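Polymerase cofactor VP35 (Reston ebolavirus, PDB 3KS4) binds double-stranded RNA through its C-terminal domain, so helping the virus suppress innate immune defence, and probably acts as a cofactor of the viral polymerase. Local coordinates at residues Thr81-Leu86 with Ala120-Thr125; Gln132-Pro137 with Pro162-Gly167; Arg156-Ser161 with Gly177-Leu182. All coordinates share one frame; numbering follows the deposited sequence.

Contact 1: residues Thr81-Leu86 with Ala120-Thr125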
ATOM      1  N   THR A  81      -0.684  -6.355   8.398  1.00 60.64           N
ATOM      2  CA  THR A  81      -1.925  -5.600   8.319  1.00 58.13           C
ATOM      3  C   THR A  81      -2.138  -5.056   6.915  1.00 56.41           C
ATOM      4  O   THR A  81      -1.240  -5.103   6.069  1.00 61.86           O
ATOM      5  CB  THR A  81      -1.939  -4.419   9.320  1.00 54.71           C
ATOM      6  OG1 THR A  81      -1.044  -3.378   8.884  1.00 52.87           O
ATOM      7  CG2 THR A  81      -1.541  -4.910  10.706  1.00 49.11           C
ATOM      8  N   ALA A  82      -3.328  -4.527   6.670  1.00 55.90           N
ATOM      9  CA  ALA A  82      -3.586  -3.852   5.410  1.00 52.13           C
ATOM     10  C   ALA A  82      -2.565  -2.724   5.192  1.00 47.22           C
ATOM     11  O   ALA A  82      -2.069  -2.532   4.085  1.00 53.70           O
ATOM     12  CB  ALA A  82      -5.017  -3.337   5.362  1.00 50.20           C
ATOM     13  N   PHE A  83      -2.220  -2.004   6.254  1.00 43.57           N
ATOM     14  CA  PHE A  83      -1.167  -0.985   6.156  1.00 48.88           C
ATOM     15  C   PHE A  83       0.215  -1.524   5.765  1.00 49.26           C
ATOM     16  O   PHE A  83       0.937  -0.882   5.006  1.00 50.07           O
ATOM     17  CB  PHE A  83      -1.093  -0.148   7.434  1.00 47.11           C
ATOM     18  CG  PHE A  83      -2.300   0.694   7.644  1.00 45.81           C
ATOM     19  CD1 PHE A  83      -2.415   1.922   7.011  1.00 43.43           C
ATOM     20  CD2 PHE A  83      -3.356   0.230   8.417  1.00 51.80           C
ATOM     21  CE1 PHE A  83      -3.551   2.695   7.163  1.00 46.94           C
ATOM     22  CE2 PHE A  83      -4.499   0.986   8.576  1.00 43.89           C
ATOM     23  CZ  PHE A  83      -4.597   2.229   7.948  1.00 52.39           C
ATOM     24  N   HIS A  84       0.581  -2.698   6.264  1.00 48.73           N
ATOM     25  CA  HIS A  84       1.841  -3.321   5.846  1.00 51.22           C
ATOM     26  C   HIS A  84       1.796  -3.592   4.337  1.00 46.96           C
ATOM     27  O   HIS A  84       2.750  -3.340   3.605  1.00 49.24           O
ATOM     28  CB  HIS A  84       2.113  -4.624   6.636  1.00 49.05           C
ATOM     29  CG  HIS A  84       2.322  -4.410   8.106  1.00 52.17           C
ATOM     30  ND1 HIS A  84       3.561  -4.144   8.654  1.00 49.75           N
ATOM     31  CD2 HIS A  84       1.445  -4.400   9.138  1.00 54.46           C
ATOM     32  CE1 HIS A  84       3.438  -3.985   9.961  1.00 47.88           C
ATOM     33  NE2 HIS A  84       2.164  -4.136  10.280  1.00 55.78           N
ATOM     34  N   GLN A  85       0.659  -4.085   3.874  1.00 41.30           N
ATOM     35  CA  GLN A  85       0.475  -4.370   2.461  1.00 46.43           C
ATOM     36  C   GLN A  85       0.510  -3.077   1.647  1.00 45.71           C
ATOM     37  O   GLN A  85       1.077  -3.026   0.546  1.00 42.79           O
ATOM     38  CB  GLN A  85      -0.859  -5.104   2.258  1.00 42.96           C
ATOM     39  CG  GLN A  85      -1.105  -5.527   0.840  1.00 46.21           C
ATOM     40  CD  GLN A  85      -0.146  -6.602   0.371  1.00 55.39           C
ATOM     41  OE1 GLN A  85      -0.035  -7.663   0.983  1.00 60.73           O
ATOM     42  NE2 GLN A  85       0.551  -6.332  -0.724  1.00 59.06           N
ATOM     43  N   LEU A  86      -0.084  -2.024   2.199  1.00 36.29           N
ATOM     44  CA  LEU A  86      -0.060  -0.718   1.548  1.00 39.26           C
ATOM     45  C   LEU A  86       1.380  -0.188   1.431  1.00 41.89           C
ATOM     46  O   LEU A  86       1.756   0.415   0.423  1.00 39.82           O
ATOM     47  CB  LEU A  86      -0.951   0.276   2.307  1.00 32.68           C
ATOM     48  CG  LEU A  86      -0.996   1.697   1.722  1.00 43.10           C
ATOM     49  CD1 LEU A  86      -1.438   1.668   0.237  1.00 24.79           C
ATOM     50  CD2 LEU A  86      -1.913   2.619   2.556  1.00 33.94           C
ATOM     51  N   ALA A 120      -0.512   8.784   7.627  1.00 39.72           N
ATOM     52  CA  ALA A 120       0.483   9.294   6.687  1.00 42.63           C
ATOM     53  C   ALA A 120       0.527   8.477   5.406  1.00 42.75           C
ATOM     54  O   ALA A 120       0.765   9.025   4.328  1.00 43.91           O
ATOM     55  CB  ALA A 120       1.887   9.354   7.336  1.00 39.38           C
ATOM     56  N   LEU A 121       0.313   7.167   5.522  1.00 41.59           N
ATOM     57  CA  LEU A 121       0.321   6.296   4.345  1.00 37.74           C
ATOM     58  C   LEU A 121      -0.874   6.642   3.482  1.00 43.86           C
ATOM     59  O   LEU A 121      -0.770   6.715   2.250  1.00 45.10           O
ATOM     60  CB  LEU A 121       0.300   4.820   4.741  1.00 41.97           C
ATOM     61  CG  LEU A 121       1.502   4.359   5.580  1.00 43.92           C
ATOM     62  CD1 LEU A 121       1.258   2.991   6.219  1.00 37.63           C
ATOM     63  CD2 LEU A 121       2.811   4.375   4.773  1.00 35.17           C
ATOM     64  N   ILE A 122      -2.006   6.886   4.139  1.00 40.21           N
ATOM     65  CA  ILE A 122      -3.202   7.290   3.431  1.00 37.97           C
ATOM     66  C   ILE A 122      -2.904   8.623   2.750  1.00 46.93           C
ATOM     67  O   ILE A 122      -3.237   8.812   1.580  1.00 42.49           O
ATOM     68  CB  ILE A 122      -4.408   7.456   4.378  1.00 49.78           C
ATOM     69  CG1 ILE A 122      -4.775   6.128   5.035  1.00 44.99           C
ATOM     70  CG2 ILE A 122      -5.633   7.995   3.630  1.00 35.46           C
ATOM     71  CD1 ILE A 122      -5.295   5.145   4.085  1.00 55.51           C
ATOM     72  N   GLN A 123      -2.252   9.537   3.469  1.00 39.08           N
ATOM     73  CA  GLN A 123      -1.949  10.842   2.892  1.00 39.83           C
ATOM     74  C   GLN A 123      -1.063  10.745   1.651  1.00 40.81           C
ATOM     75  O   GLN A 123      -1.185  11.552   0.718  1.00 39.29           O
ATOM     76  CB  GLN A 123      -1.270  11.760   3.914  1.00 39.07           C
ATOM     77  CG  GLN A 123      -2.073  12.036   5.145  1.00 48.94           C
ATOM     78  CD  GLN A 123      -3.125  13.097   4.938  1.00 56.78           C
ATOM     79  OE1 GLN A 123      -3.705  13.225   3.855  1.00 48.79           O
ATOM     80  NE2 GLN A 123      -3.387  13.872   5.992  1.00 60.20           N
ATOM     81  N   ILE A 124      -0.144   9.785   1.656  1.00 37.74           N
ATOM     82  CA  ILE A 124       0.694   9.571   0.486  1.00 42.66           C
ATOM     83  C   ILE A 124      -0.179   9.245  -0.722  1.00 39.44           C
ATOM     84  O   ILE A 124       0.028   9.789  -1.799  1.00 35.29           O
ATOM     85  CB  ILE A 124       1.726   8.454   0.723  1.00 43.46           C
ATOM     86  CG1 ILE A 124       2.858   8.974   1.614  1.00 45.58           C
ATOM     87  CG2 ILE A 124       2.299   7.935  -0.598  1.00 30.10           C
ATOM     88  CD1 ILE A 124       3.683   7.875   2.263  1.00 41.26           C
ATOM     89  N   THR A 125      -1.168   8.377  -0.537  1.00 36.31           N
ATOM     90  CA  THR A 125      -2.019   7.991  -1.655  1.00 43.27           C
ATOM     91  C   THR A 125      -2.837   9.155  -2.170  1.00 43.52           C
ATOM     92  O   THR A 125      -3.209   9.155  -3.331  1.00 46.21           O
ATOM     93  CB  THR A 125      -2.959   6.842  -1.321  1.00 45.80           C
ATOM     94  OG1 THR A 125      -3.965   7.309  -0.411  1.00 45.17           O
ATOM     95  CG2 THR A 125      -2.176   5.658  -0.720  1.00 33.69           C
TER
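Two different first torsions bring Leu86 and Leu121 together: Leu86 holds CG anti to its backbone N (chi1 179°), while Leu121 keeps CG anti to the carbonyl carbon (chi1 -61°). The two side chains then run alongside each other in opposite senses, and the CD2 branch of Leu86 reaches back to the base of its partner, with Leu86 CD2 3.8 Å from Leu121 CB. These are also the residues whose backbones come nearest, their CA atoms lying 7.6 Å apart.

The CD1 branch of Leu121 is turned instead to Phe83, one turn before Leu86. Here the aromatic ring offers its edge rather than a face: Phe83 CD1 is 3.9 Å from Leu121 CD1, a methyl lying near the ring plane. Farther round the same edge, Phe83 CE1 meets Ile122 CG1 at 4.2 Å. Although the CB of Phe83 is not aimed at the other helix, the ring ends close to it.

At the other end of the contact, the remaining Leu86 branch touches a threonine methyl, CD1 to CG2 of Thr125 at 4.2 Å. The same rotation that turns this methyl to Leu86 lets Thr125 OG1 donate to Ile122 O at 2.6 Å, in the carbonyl plane and on a lone pair. Wherever two residues touch across the helices, their closest atoms are both carbons, and three of the five touching residues are buried.

Beyond it, Leu86 also touches Val169 of strand 168-173, and Phe83 touches the C-terminal Ile184. The axes of the two short helical segments approach to 10.9 Å and cross at 43°, running broadly in the same direction; this is side-chain-mediated helix-helix packing within the helical part of the filoviral VP35 RNA-binding domain.

Contact 2: residues Gln132-Pro137 with Pro162-Gly167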
ATOM      1  N   GLN A 132      -3.072   8.625  -7.710  1.00 36.75           N
ATOM      2  CA  GLN A 132      -4.354   8.815  -8.393  1.00 49.75           C
ATOM      3  C   GLN A 132      -4.358   8.359  -9.851  1.00 49.07           C
ATOM      4  O   GLN A 132      -5.406   8.320 -10.467  1.00 53.38           O
ATOM      5  CB  GLN A 132      -4.756  10.278  -8.383  1.00 44.93           C
ATOM      6  CG  GLN A 132      -4.959  10.838  -7.009  1.00 60.91           C
ATOM      7  CD  GLN A 132      -4.865  12.326  -7.031  1.00 79.38           C
ATOM      8  OE1 GLN A 132      -5.593  12.989  -7.773  1.00 96.27           O
ATOM      9  NE2 GLN A 132      -3.949  12.874  -6.242  1.00 79.55           N
ATOM     10  N   ASP A 133      -3.195   8.045 -10.409  1.00 44.52           N
ATOM     11  CA  ASP A 133      -3.078   7.852 -11.850  1.00 39.89           C
ATOM     12  C   ASP A 133      -2.817   6.417 -12.259  1.00 41.52           C
ATOM     13  O   ASP A 133      -2.691   6.129 -13.456  1.00 40.30           O
ATOM     14  CB  ASP A 133      -1.952   8.707 -12.398  1.00 55.75           C
ATOM     15  CG  ASP A 133      -1.993  10.113 -11.865  1.00 66.97           C
ATOM     16  OD1 ASP A 133      -3.053  10.772 -11.974  1.00 54.75           O
ATOM     17  OD2 ASP A 133      -0.960  10.544 -11.318  1.00 77.63           O
ATOM     18  N   VAL A 134      -2.701   5.528 -11.278  1.00 37.11           N
ATOM     19  CA  VAL A 134      -2.499   4.112 -11.577  1.00 41.30           C
ATOM     20  C   VAL A 134      -3.509   3.279 -10.800  1.00 41.20           C
ATOM     21  O   VAL A 134      -3.927   3.666  -9.713  1.00 49.12           O
ATOM     22  CB  VAL A 134      -1.047   3.654 -11.281  1.00 42.33           C
ATOM     23  CG1 VAL A 134      -0.044   4.619 -11.929  1.00 43.96           C
ATOM     24  CG2 VAL A 134      -0.794   3.531  -9.766  1.00 30.95           C
ATOM     25  N   PRO A 135      -3.941   2.151 -11.378  1.00 48.06           N
ATOM     26  CA  PRO A 135      -4.908   1.270 -10.712  1.00 39.01           C
ATOM     27  C   PRO A 135      -4.227   0.504  -9.579  1.00 47.14           C
ATOM     28  O   PRO A 135      -3.004   0.391  -9.579  1.00 39.99           O
ATOM     29  CB  PRO A 135      -5.288   0.299 -11.814  1.00 36.53           C
ATOM     30  CG  PRO A 135      -4.085   0.252 -12.727  1.00 33.14           C
ATOM     31  CD  PRO A 135      -3.493   1.617 -12.681  1.00 44.67           C
ATOM     32  N   PRO A 136      -5.006  -0.007  -8.617  1.00 48.15           N
ATOM     33  CA  PRO A 136      -4.429  -0.886  -7.595  1.00 48.01           C
ATOM     34  C   PRO A 136      -3.741  -2.095  -8.241  1.00 48.23           C
ATOM     35  O   PRO A 136      -4.193  -2.646  -9.236  1.00 52.48           O
ATOM     36  CB  PRO A 136      -5.645  -1.329  -6.782  1.00 41.76           C
ATOM     37  CG  PRO A 136      -6.665  -0.254  -7.020  1.00 42.45           C
ATOM     38  CD  PRO A 136      -6.447   0.205  -8.423  1.00 36.90           C
ATOM     39  N   PRO A 137      -2.606  -2.493  -7.686  1.00 50.90           N
ATOM     40  CA  PRO A 137      -1.869  -3.609  -8.279  1.00 50.27           C
ATOM     41  C   PRO A 137      -2.659  -4.900  -8.122  1.00 46.12           C
ATOM     42  O   PRO A 137      -3.373  -5.070  -7.131  1.00 41.07           O
ATOM     43  CB  PRO A 137      -0.605  -3.697  -7.421  1.00 38.82           C
ATOM     44  CG  PRO A 137      -0.626  -2.496  -6.538  1.00 51.38           C
ATOM     45  CD  PRO A 137      -2.017  -2.026  -6.428  1.00 41.97           C
ATOM     46  N   PRO A 162     -11.800   0.190  -8.601  1.00 47.73           N
ATOM     47  CA  PRO A 162     -11.219   0.482  -7.287  1.00 42.25           C
ATOM     48  C   PRO A 162     -10.145   1.546  -7.444  1.00 41.92           C
ATOM     49  O   PRO A 162      -9.383   1.550  -8.419  1.00 42.56           O
ATOM     50  CB  PRO A 162     -10.564  -0.844  -6.872  1.00 39.29           C
ATOM     51  CG  PRO A 162     -10.789  -1.802  -8.028  1.00 47.56           C
ATOM     52  CD  PRO A 162     -11.233  -1.020  -9.214  1.00 43.41           C
ATOM     53  N   LYS A 163     -10.076   2.454  -6.490  1.00 43.32           N
ATOM     54  CA  LYS A 163      -9.026   3.469  -6.520  1.00 44.01           C
ATOM     55  C   LYS A 163      -8.149   3.408  -5.279  1.00 46.54           C
ATOM     56  O   LYS A 163      -8.636   3.319  -4.145  1.00 45.73           O
ATOM     57  CB  LYS A 163      -9.637   4.860  -6.713  1.00 39.18           C
ATOM     58  CG  LYS A 163     -10.067   5.067  -8.148  1.00 57.02           C
ATOM     59  CD  LYS A 163     -11.167   6.095  -8.294  1.00 71.00           C
ATOM     60  CE  LYS A 163     -11.758   5.998  -9.694  1.00 80.69           C
ATOM     61  NZ  LYS A 163     -13.038   6.747  -9.811  1.00 98.01           N
ATOM     62  N   ILE A 164      -6.845   3.444  -5.507  1.00 47.70           N
ATOM     63  CA  ILE A 164      -5.901   3.440  -4.411  1.00 37.38           C
ATOM     64  C   ILE A 164      -6.222   4.589  -3.478  1.00 39.47           C
ATOM     65  O   ILE A 164      -6.310   4.393  -2.270  1.00 41.95           O
ATOM     66  CB  ILE A 164      -4.474   3.598  -4.905  1.00 41.11           C
ATOM     67  CG1 ILE A 164      -4.053   2.369  -5.712  1.00 38.54           C
ATOM     68  CG2 ILE A 164      -3.538   3.858  -3.728  1.00 39.56           C
ATOM     69  CD1 ILE A 164      -2.618   2.472  -6.280  1.00 39.23           C
ATOM     70  N   ASP A 165      -6.409   5.786  -4.029  1.00 37.91           N
ATOM     71  CA  ASP A 165      -6.668   6.944  -3.168  1.00 41.77           C
ATOM     72  C   ASP A 165      -8.022   6.884  -2.416  1.00 45.37           C
ATOM     73  O   ASP A 165      -8.299   7.720  -1.567  1.00 49.06           O
ATOM     74  CB  ASP A 165      -6.520   8.265  -3.935  1.00 43.25           C
ATOM     75  CG  ASP A 165      -7.558   8.423  -5.030  1.00 57.57           C
ATOM     76  OD1 ASP A 165      -7.977   7.414  -5.628  1.00 66.68           O
ATOM     77  OD2 ASP A 165      -7.939   9.565  -5.313  1.00 71.80           O
ATOM     78  N   ARG A 166      -8.847   5.883  -2.703  1.00 50.52           N
ATOM     79  CA  ARG A 166     -10.057   5.685  -1.911  1.00 48.61           C
ATOM     80  C   ARG A 166      -9.977   4.440  -1.045  1.00 46.58           C
ATOM     81  O   ARG A 166     -10.987   3.993  -0.505  1.00 46.36           O
ATOM     82  CB  ARG A 166     -11.309   5.645  -2.788  1.00 45.58           C
ATOM     83  CG  ARG A 166     -11.649   7.006  -3.397  1.00 49.82           C
ATOM     84  CD  ARG A 166     -12.710   6.852  -4.471  1.00 63.99           C
ATOM     85  NE  ARG A 166     -12.711   7.989  -5.386  1.00 79.44           N
ATOM     86  CZ  ARG A 166     -13.598   8.166  -6.361  1.00 69.48           C
ATOM     87  NH1 ARG A 166     -14.563   7.281  -6.545  1.00 56.16           N
ATOM     88  NH2 ARG A 166     -13.524   9.236  -7.146  1.00 59.97           N
ATOM     89  N   GLY A 167      -8.777   3.881  -0.920  1.00 44.59           N
ATOM     90  CA  GLY A 167      -8.520   2.861   0.082  1.00 39.14           C
ATOM     91  C   GLY A 167      -8.345   1.449  -0.435  1.00 40.03           C
ATOM     92  O   GLY A 167      -8.133   0.526   0.351  1.00 51.23           O
TER
HETATM   93  O   HOH W   1      -5.948   4.184  -8.280  1.00 49.75           O
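Ile164, Pro136 and Gln132 lose the most surface to this contact, and the first two meet directly. Ile164 points at the 132-137 segment with CG1 anti to its carbonyl carbon (chi1 -67°), which lays the longer branch along the proline: CG1 is 3.8 Å from Pro136 CA. Its end turns away from the ring to the preceding residues, and Ile164 CD1 lies 4.1 Å from Val134 CG2. The Pro136 ring is flanked by a second proline, with Pro136 CG 3.9 Å from Pro162 CB, and Pro136 CD comes within 3.2 Å of Pro162 O. Gln132 works at the exposed end. Its CG rests 3.7 Å from Asp165 OD2, the two side chains crossing at about a right angle even though amide and carboxylate planes are only 10° apart.

Outside the pair of segments, Ile93 of helix 82-97 touches both Val134 and Ile164, and Lys126 NZ donates to Asp165 O. A water joins the backbones, accepting from Ile164 N at 3.0 Å and donating to Val134 O. Pro135, Pro136 and Pro137 offer no backbone N-H here, consistent with two segments that meet mainly through side-chain carbons and a single bridging water.

Contact 3: residues Arg156-Ser161 with Gly177-Leu182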
ATOM      1  N   ARG A 156     -12.709  -7.396   0.524  1.00 51.49           N
ATOM      2  CA  ARG A 156     -14.030  -7.021   0.038  1.00 49.02           C
ATOM      3  C   ARG A 156     -14.181  -7.490  -1.391  1.00 49.55           C
ATOM      4  O   ARG A 156     -13.195  -7.679  -2.088  1.00 56.40           O
ATOM      5  CB  ARG A 156     -14.243  -5.498   0.073  1.00 50.58           C
ATOM      6  CG  ARG A 156     -14.271  -4.870   1.456  1.00 56.01           C
ATOM      7  CD  ARG A 156     -15.455  -5.335   2.274  1.00 71.05           C
ATOM      8  NE  ARG A 156     -15.441  -4.756   3.618  1.00 88.46           N
ATOM      9  CZ  ARG A 156     -14.607  -5.113   4.594  1.00 92.82           C
ATOM     10  NH1 ARG A 156     -13.692  -6.058   4.398  1.00 87.85           N
ATOM     11  NH2 ARG A 156     -14.687  -4.520   5.777  1.00 97.03           N
ATOM     12  N   PRO A 157     -15.428  -7.693  -1.830  1.00 54.39           N
ATOM     13  CA  PRO A 157     -15.648  -7.985  -3.243  1.00 49.06           C
ATOM     14  C   PRO A 157     -15.033  -6.877  -4.067  1.00 49.55           C
ATOM     15  O   PRO A 157     -15.072  -5.702  -3.693  1.00 54.07           O
ATOM     16  CB  PRO A 157     -17.176  -7.973  -3.363  1.00 48.59           C
ATOM     17  CG  PRO A 157     -17.636  -8.419  -2.028  1.00 52.50           C
ATOM     18  CD  PRO A 157     -16.674  -7.762  -1.053  1.00 46.44           C
ATOM     19  N   ALA A 158     -14.453  -7.248  -5.193  1.00 50.98           N
ATOM     20  CA  ALA A 158     -13.762  -6.261  -6.007  1.00 58.25           C
ATOM     21  C   ALA A 158     -14.731  -5.504  -6.915  1.00 59.37           C
ATOM     22  O   ALA A 158     -15.373  -6.108  -7.775  1.00 58.93           O
ATOM     23  CB  ALA A 158     -12.681  -6.938  -6.826  1.00 46.89           C
ATOM     24  N   PRO A 159     -14.814  -4.174  -6.749  1.00 50.82           N
ATOM     25  CA  PRO A 159     -15.647  -3.339  -7.624  1.00 42.26           C
ATOM     26  C   PRO A 159     -14.997  -3.175  -8.994  1.00 43.84           C
ATOM     27  O   PRO A 159     -13.856  -3.571  -9.188  1.00 49.62           O
ATOM     28  CB  PRO A 159     -15.673  -1.979  -6.914  1.00 47.23           C
ATOM     29  CG  PRO A 159     -14.583  -2.038  -5.854  1.00 56.63           C
ATOM     30  CD  PRO A 159     -13.904  -3.375  -5.914  1.00 56.41           C
ATOM     31  N   PRO A 160     -15.722  -2.590  -9.944  1.00 50.35           N
ATOM     32  CA  PRO A 160     -15.195  -2.391 -11.298  1.00 49.12           C
ATOM     33  C   PRO A 160     -14.078  -1.366 -11.320  1.00 53.45           C
ATOM     34  O   PRO A 160     -13.151  -1.490 -12.110  1.00 64.44           O
ATOM     35  CB  PRO A 160     -16.387  -1.809 -12.067  1.00 46.48           C
ATOM     36  CG  PRO A 160     -17.576  -2.061 -11.222  1.00 45.11           C
ATOM     37  CD  PRO A 160     -17.135  -2.203  -9.818  1.00 44.59           C
ATOM     38  N   SER A 161     -14.168  -0.345 -10.486  1.00 50.74           N
ATOM     39  CA  SER A 161     -13.166   0.716 -10.551  1.00 60.87           C
ATOM     40  C   SER A 161     -12.611   1.084  -9.171  1.00 54.40           C
ATOM     41  O   SER A 161     -12.920   2.146  -8.617  1.00 55.21           O
ATOM     42  CB  SER A 161     -13.759   1.934 -11.248  1.00 66.24           C
ATOM     43  OG  SER A 161     -15.047   2.217 -10.724  1.00 68.03           O
ATOM     44  N   GLY A 177      -9.124 -18.540  -9.935  1.00 78.29           N
ATOM     45  CA  GLY A 177      -9.711 -17.505 -10.774  1.00 83.32           C
ATOM     46  C   GLY A 177     -10.500 -16.416 -10.052  1.00 89.17           C
ATOM     47  O   GLY A 177     -10.862 -15.405 -10.656  1.00 97.40           O
ATOM     48  N   LYS A 178     -10.765 -16.608  -8.762  1.00 80.33           N
ATOM     49  CA  LYS A 178     -11.519 -15.630  -7.972  1.00 71.50           C
ATOM     50  C   LYS A 178     -10.690 -14.403  -7.564  1.00 70.02           C
ATOM     51  O   LYS A 178      -9.462 -14.414  -7.636  1.00 69.70           O
ATOM     52  CB  LYS A 178     -12.122 -16.301  -6.738  1.00 66.59           C
ATOM     53  CG  LYS A 178     -13.044 -17.465  -7.079  1.00 68.25           C
ATOM     54  CD  LYS A 178     -13.407 -18.292  -5.856  1.00 76.44           C
ATOM     55  CE  LYS A 178     -14.150 -19.564  -6.261  1.00 83.30           C
ATOM     56  NZ  LYS A 178     -14.545 -20.363  -5.077  1.00 89.83           N
ATOM     57  N   THR A 179     -11.372 -13.350  -7.128  1.00 71.31           N
ATOM     58  CA  THR A 179     -10.716 -12.083  -6.830  1.00 60.49           C
ATOM     59  C   THR A 179     -11.309 -11.384  -5.615  1.00 57.55           C
ATOM     60  O   THR A 179     -12.520 -11.249  -5.499  1.00 61.30           O
ATOM     61  CB  THR A 179     -10.812 -11.114  -8.017  1.00 62.22           C
ATOM     62  OG1 THR A 179     -10.362 -11.768  -9.206  1.00 71.39           O
ATOM     63  CG2 THR A 179      -9.939  -9.896  -7.770  1.00 64.20           C
ATOM     64  N   LEU A 180     -10.444 -10.935  -4.711  1.00 54.47           N
ATOM     65  CA  LEU A 180     -10.877 -10.124  -3.579  1.00 54.92           C
ATOM     66  C   LEU A 180     -10.028  -8.871  -3.505  1.00 53.58           C
ATOM     67  O   LEU A 180      -8.833  -8.909  -3.774  1.00 56.93           O
ATOM     68  CB  LEU A 180     -10.769 -10.904  -2.275  1.00 55.58           C
ATOM     69  CG  LEU A 180     -11.787 -12.035  -2.137  1.00 58.12           C
ATOM     70  CD1 LEU A 180     -11.353 -12.984  -1.047  1.00 56.93           C
ATOM     71  CD2 LEU A 180     -13.171 -11.457  -1.851  1.00 54.61           C
ATOM     72  N   GLY A 181     -10.654  -7.756  -3.156  1.00 52.45           N
ATOM     73  CA  GLY A 181      -9.930  -6.516  -2.971  1.00 48.19           C
ATOM     74  C   GLY A 181      -9.574  -6.282  -1.516  1.00 50.99           C
ATOM     75  O   GLY A 181     -10.283  -6.715  -0.607  1.00 54.97           O
ATOM     76  N   LEU A 182      -8.462  -5.595  -1.293  1.00 49.94           N
ATOM     77  CA  LEU A 182      -8.062  -5.200   0.053  1.00 49.64           C
ATOM     78  C   LEU A 182      -8.426  -3.729   0.238  1.00 48.63           C
ATOM     79  O   LEU A 182      -7.947  -2.859  -0.497  1.00 45.55           O
ATOM     80  CB  LEU A 182      -6.558  -5.441   0.278  1.00 44.89           C
ATOM     81  CG  LEU A 182      -6.057  -5.258   1.717  1.00 53.57           C
ATOM     82  CD1 LEU A 182      -6.630  -6.328   2.660  1.00 55.90           C
ATOM     83  CD2 LEU A 182      -4.545  -5.267   1.772  1.00 51.58           C
TER
HETATM   84  O   HOH W   2     -14.509  -9.884  -6.268  1.00 54.02           O
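The peptide plane joining Arg156 to Pro157 carries Leu180 on one face, where CD2 sits 3.8 Å from Arg156 O, and receives Gly181 N at its edge. This is an antiparallel hydrogen-bonded pair, Arg156 with Gly181, in the mixed four-stranded sheet of the domain, with 155-157 as an outermost strand. Both bonds are 2.8 Å long: Arg156 N donates to Gly181 O at an N-H...O angle of 155°, within the carbonyl plane, and Gly181 N returns a bond to Arg156 O with a C=O...N angle of 166°, nearly along the carbonyl axis.

Leu180 reaches the peptide because its CG turns anti to the carbonyl carbon (chi1 -70°), so that the branch ending in CD2 leans over toward the neighbouring strand. Arg156 makes its polar contact elsewhere, NH1 donating to Lys153 O, and its side chain also touches Trp168 on strand 168-173.

Past Pro157, which has no N-H to give, Ala158 and Pro159 keep extended, polyproline-like backbone angles and direct pairing lapses. Ala158 CB still meets Thr179 CG2 at 4.1 Å. Between these same two residues a water accepts from Ala158 N at 2.8 Å and donates to Thr179 O.

Overall arrangement
Contacts 1 and 2 follow one another along the chain, with centres about 12 Å apart, and touch through Thr125 CG2 and Ile164 CG2, 3.8 Å apart: the helix pair passes its apolar packing on to the loop leading into the sheet. Contact 3 lies about 18 Å from contact 1, centre to centre, yet Gln85 CG reaches Leu182 CD2 at 3.6 Å, so helix 82-97 lies against the sheet as well as against helix 117-127. Contacts 2 and 3, about 13 Å between centres, alternate along the sequence and adjoin at Ser161-Pro162. Contact 1 thus joins two helices, contact 2 two segments where helices and sheet meet, and contact 3 two strands.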